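Local structure of probable enoyl-CoA hydratase/isomerase (Mycobacterium abscessus, 3SWX) at the interface of chains A and B. The protein probably catalyses hydration or double-bond isomerisation of enoyl-CoA thioesters and belongs to the crotonase-like enoyl-CoA hydratase/isomerase family. Sequence-based numbering; all coordinates share one arbitrary frame. Chains: chain A/B, Probable enoyl-CoA hydratase/isomerase.

Contact 1: the interface of chains A and B. Residues chain A 215-216; chain B 140, 146, 151, 164, 167-168.
A:Thr215, on the helix 209-225 of chain A, pushes its short side chain into a pocket of chain B lined by B:Val140, B:Pro146, B:Thr151, B:Met167 and B:Leu168. Starting at the root, A:Thr215 CB already lies 4.1 Å from the methyl CD2 of B:Leu168. There the side chain forks. The methyl A:Thr215 CG2 points away from the backbone N (N-CA-CB-CG2 close to 180°) and goes deeper into the apolar side, 3.8 Å from B:Leu168 CD2 and about as near to CB and CE of B:Met167. That methionine curls back at its thioether (chi3 -59°), which brings both its root and its terminal methyl to the same threonine methyl. The other branch, the hydroxyl A:Thr215 OG1, sits beside the backbone N (chi1 -61°) and turns to a different wall: the ring carbon CD of B:Pro146 at 3.4 Å and the methyl CG1 of B:Val140 at 3.7 Å. Behind the fork, B:Thr151 CG2 packs on the backbone of A:Thr215, 3.9 Å from A:Thr215 O. One residue on, A:Leu216 lays its methyl CD2 4.0 Å from the sulfur SD of B:Met164, while its CG skirts B:Leu168 CD2. The patch thus docks a helix of one subunit onto the end of helix 160-167 and its neighbours in the next, with apolar packing prominent among the residues described, and should help hold the trimer together.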
ATOM      1  N   THR A 215       1.986  19.554   1.465  1.00 13.71           N
ATOM      2  CA  THR A 215       2.268  18.112   1.603  1.00 12.94           C
ATOM      3  C   THR A 215       0.968  17.300   1.487  1.00 12.54           C
ATOM      4  O   THR A 215       0.885  16.353   0.696  1.00 11.44           O
ATOM      5  CB  THR A 215       2.957  17.813   2.936  1.00 13.11           C
ATOM      6  OG1 THR A 215       4.196  18.517   2.998  1.00 13.81           O
ATOM      7  CG2 THR A 215       3.199  16.305   3.111  1.00 11.78           C
ATOM      8  N   LEU A 216      -0.039  17.702   2.259  1.00 12.25           N
ATOM      9  CA  LEU A 216      -1.386  17.090   2.200  1.00 12.64           C
ATOM     10  C   LEU A 216      -2.040  17.244   0.814  1.00 12.81           C
ATOM     11  O   LEU A 216      -2.522  16.277   0.223  1.00 13.92           O
ATOM     12  CB  LEU A 216      -2.289  17.675   3.306  1.00 12.05           C
ATOM     13  CG  LEU A 216      -1.989  17.264   4.771  1.00 12.85           C
ATOM     14  CD1 LEU A 216      -2.752  18.119   5.781  1.00 13.09           C
ATOM     15  CD2 LEU A 216      -2.341  15.785   4.983  1.00 12.71           C
TER
ATOM     16  N   VAL B 140       9.280  20.704   5.595  1.00 16.53           N
ATOM     17  CA  VAL B 140       8.298  21.579   6.248  1.00 17.07           C
ATOM     18  C   VAL B 140       8.890  22.342   7.447  1.00 18.02           C
ATOM     19  O   VAL B 140       8.389  23.403   7.813  1.00 18.57           O
ATOM     20  CB  VAL B 140       7.006  20.847   6.687  1.00 17.22           C
ATOM     21  CG1 VAL B 140       6.300  20.238   5.469  1.00 14.88           C
ATOM     22  CG2 VAL B 140       7.302  19.823   7.795  1.00 14.66           C
ATOM     23  N   PRO B 146       8.248  18.474   0.831  1.00 15.40           N
ATOM     24  CA  PRO B 146       8.944  17.503  -0.022  1.00 16.11           C
ATOM     25  C   PRO B 146       8.513  17.577  -1.485  1.00 16.03           C
ATOM     26  O   PRO B 146       7.355  17.304  -1.825  1.00 15.67           O
ATOM     27  CB  PRO B 146       8.559  16.133   0.580  1.00 15.68           C
ATOM     28  CG  PRO B 146       7.849  16.439   1.874  1.00 15.60           C
ATOM     29  CD  PRO B 146       7.287  17.818   1.731  1.00 15.63           C
ATOM     30  N   THR B 151       5.669  12.877  -1.522  1.00 12.47           N
ATOM     31  CA  THR B 151       4.229  13.084  -1.369  1.00 12.68           C
ATOM     32  C   THR B 151       3.420  12.017  -2.092  1.00 12.54           C
ATOM     33  O   THR B 151       2.310  11.693  -1.665  1.00 12.86           O
ATOM     34  CB  THR B 151       3.788  14.457  -1.869  1.00 13.01           C
ATOM     35  OG1 THR B 151       4.238  14.646  -3.221  1.00 11.13           O
ATOM     36  CG2 THR B 151       4.346  15.567  -0.934  1.00 13.24           C
ATOM     37  N   MET B 164       2.498  10.281   6.771  1.00 12.87           N
ATOM     38  CA  MET B 164       2.208  11.618   7.314  1.00 12.79           C
ATOM     39  C   MET B 164       2.812  11.878   8.706  1.00 12.95           C
ATOM     40  O   MET B 164       3.166  13.009   9.046  1.00 12.85           O
ATOM     41  CB  MET B 164       0.705  11.872   7.306  1.00 12.45           C
ATOM     42  CG  MET B 164       0.103  11.963   5.879  1.00 12.86           C
ATOM     43  SD  MET B 164       0.872  13.334   4.959  1.00 15.30           S
ATOM     44  CE  MET B 164       0.295  12.984   3.267  1.00 13.11           C
ATOM     45  N   MET B 167       6.248  12.878   7.385  1.00 13.10           N
ATOM     46  CA  MET B 167       6.284  14.044   6.485  1.00 13.58           C
ATOM     47  C   MET B 167       5.720  15.344   7.105  1.00 13.46           C
ATOM     48  O   MET B 167       6.196  16.444   6.784  1.00 14.29           O
ATOM     49  CB  MET B 167       5.574  13.738   5.157  1.00 14.10           C
ATOM     50  CG  MET B 167       6.244  12.636   4.332  1.00 14.21           C
ATOM     51  SD  MET B 167       5.599  12.548   2.640  1.00 15.11           S
ATOM     52  CE  MET B 167       3.862  12.255   2.968  1.00 12.09           C
ATOM     53  N   LEU B 168       4.761  15.237   8.025  1.00 13.04           N
ATOM     54  CA  LEU B 168       4.106  16.445   8.565  1.00 13.10           C
ATOM     55  C   LEU B 168       4.834  17.050   9.757  1.00 13.75           C
ATOM     56  O   LEU B 168       4.641  18.229  10.072  1.00 14.53           O
ATOM     57  CB  LEU B 168       2.643  16.186   8.933  1.00 12.70           C
ATOM     58  CG  LEU B 168       1.685  15.690   7.826  1.00 12.89           C
ATOM     59  CD1 LEU B 168       0.268  15.613   8.396  1.00 12.54           C
ATOM     60  CD2 LEU B 168       1.698  16.605   6.598  1.00 10.42           C
TER

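Contact 2: the interface of chains A and B. Residues chain A 126, 185, 200; chain B 165, 169.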
ATOM      1  N   ILE A 126      -3.044  10.769  11.079  1.00 13.33           N
ATOM      2  CA  ILE A 126      -2.214  10.070  12.054  1.00 12.57           C
ATOM      3  C   ILE A 126      -3.137   9.531  13.132  1.00 12.61           C
ATOM      4  O   ILE A 126      -4.050  10.237  13.598  1.00 12.74           O
ATOM      5  CB  ILE A 126      -1.141  10.994  12.728  1.00 13.06           C
ATOM      6  CG1 ILE A 126      -0.214  11.650  11.689  1.00 13.24           C
ATOM      7  CG2 ILE A 126      -0.324  10.190  13.767  1.00 12.57           C
ATOM      8  CD1 ILE A 126       0.587  12.868  12.196  1.00 11.44           C
ATOM      9  N   GLN A 185      -0.461   4.241  14.040  1.00 15.22           N
ATOM     10  CA  GLN A 185       0.949   4.614  13.858  1.00 15.44           C
ATOM     11  C   GLN A 185       1.788   4.321  15.089  1.00 15.75           C
ATOM     12  O   GLN A 185       2.988   4.091  14.980  1.00 16.28           O
ATOM     13  CB  GLN A 185       1.076   6.095  13.491  1.00 15.24           C
ATOM     14  CG  GLN A 185       0.921   6.375  11.990  1.00 14.95           C
ATOM     15  CD  GLN A 185      -0.423   5.944  11.445  1.00 12.32           C
ATOM     16  OE1 GLN A 185      -1.444   6.572  11.742  1.00 12.09           O
ATOM     17  NE2 GLN A 185      -0.436   4.885  10.638  1.00  9.52           N
ATOM     18  N   ILE A 200       2.291  15.267  19.158  1.00 15.51           N
ATOM     19  CA  ILE A 200       2.549  15.212  17.721  1.00 14.68           C
ATOM     20  C   ILE A 200       1.903  16.387  16.970  1.00 14.73           C
ATOM     21  O   ILE A 200       2.536  16.996  16.092  1.00 14.42           O
ATOM     22  CB  ILE A 200       2.114  13.834  17.123  1.00 14.26           C
ATOM     23  CG1 ILE A 200       2.940  12.711  17.730  1.00 14.39           C
ATOM     24  CG2 ILE A 200       2.308  13.792  15.620  1.00 13.39           C
ATOM     25  CD1 ILE A 200       2.362  11.315  17.477  1.00 14.34           C
TER
ATOM     26  N   ARG B 165       2.894  10.831   9.513  1.00 13.01           N
ATOM     27  CA  ARG B 165       3.549  10.897  10.808  1.00 12.88           C
ATOM     28  C   ARG B 165       4.949  11.497  10.682  1.00 13.15           C
ATOM     29  O   ARG B 165       5.378  12.286  11.546  1.00 12.32           O
ATOM     30  CB  ARG B 165       3.637   9.490  11.411  1.00 12.78           C
ATOM     31  CG  ARG B 165       4.515   9.375  12.653  1.00 13.91           C
ATOM     32  CD  ARG B 165       4.010  10.253  13.749  1.00 15.24           C
ATOM     33  NE  ARG B 165       4.878  10.210  14.922  1.00 15.35           N
ATOM     34  CZ  ARG B 165       5.861  11.064  15.184  1.00 16.14           C
ATOM     35  NH1 ARG B 165       6.176  12.044  14.333  1.00 17.45           N
ATOM     36  NH2 ARG B 165       6.557  10.920  16.299  1.00 16.66           N
ATOM     37  N   THR B 169       5.642  16.240  10.426  1.00 13.95           N
ATOM     38  CA  THR B 169       6.316  16.618  11.652  1.00 14.66           C
ATOM     39  C   THR B 169       7.786  16.998  11.470  1.00 15.21           C
ATOM     40  O   THR B 169       8.350  17.673  12.321  1.00 15.76           O
ATOM     41  CB  THR B 169       6.297  15.453  12.642  1.00 14.39           C
ATOM     42  OG1 THR B 169       7.028  14.359  12.088  1.00 14.61           O
ATOM     43  CG2 THR B 169       4.849  15.014  12.986  1.00 15.14           C
TER
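This is a subunit-subunit interface between two copies of a crotonase-fold protein, within a deposited assembly of three chains; trimers are the usual building block of this family, and the patch probably helps to keep neighbouring subunits in register. B:Arg165, on the helix 160-167, lies against three pieces of chain A: the start of the strand 126-130, the loop residue A:Gln185 and the helix 193-206. A:Ile126 meets the arginine at its root, its terminal methyl CD1 packing 3.8 Å from B:Arg165 CA and its CG1 about as near to the backbone N. One step out, B:Arg165 CB passes A:Gln185 CG at 4.2 Å. The two side chains run antiparallel alongside one another, and the amide and guanidinium planes stand nearly perpendicular, 84° apart. The arginine's CG leaves on the side opposite its backbone N (chi1 170°), and the chain then bends at chi2, carrying the guanidinium toward A:Ile200. There the isoleucine crosses at about a right angle: A:Ile200 CD1 comes 3.8 Å from B:Arg165 NE, and its CG1 sits over one face of the guanidinium, displaced toward the rim. The other branch of A:Ile200, CG2, touches the methyl CG2 of B:Thr169 at 3.9 Å; this methyl lies anti to its own carbonyl carbon and faces chain A. That threonine is steadied from within its own chain, since its hydroxyl OG1 donates a 2.7 Å hydrogen bond to the carbonyl O of B:Arg165, arriving in the carbonyl plane at a C=O...OG1 angle of 147°. The same hydroxyl lies at the edge of the guanidinium, in its plane.

Contact 1 and contact 2 lie about 11 Å apart, measured between the centres of their C-alpha atoms, and share the segment of chain B formed by helix 160-167 and the residues just after it. B:Met164, B:Met167 and B:Leu168 go to contact 1, the interleaved B:Arg165 and B:Thr169 to contact 2; contact 1 draws in addition on B:Val140, B:Pro146 and B:Thr151. Chain A meets them with separate elements, the helix 209-225 in one case and the strand 126-130, helix 193-206 and A:Gln185 in the other. Different sides of one segment are therefore gripped by distinct parts of the neighbour, which probably fixes its orientation in the trimer.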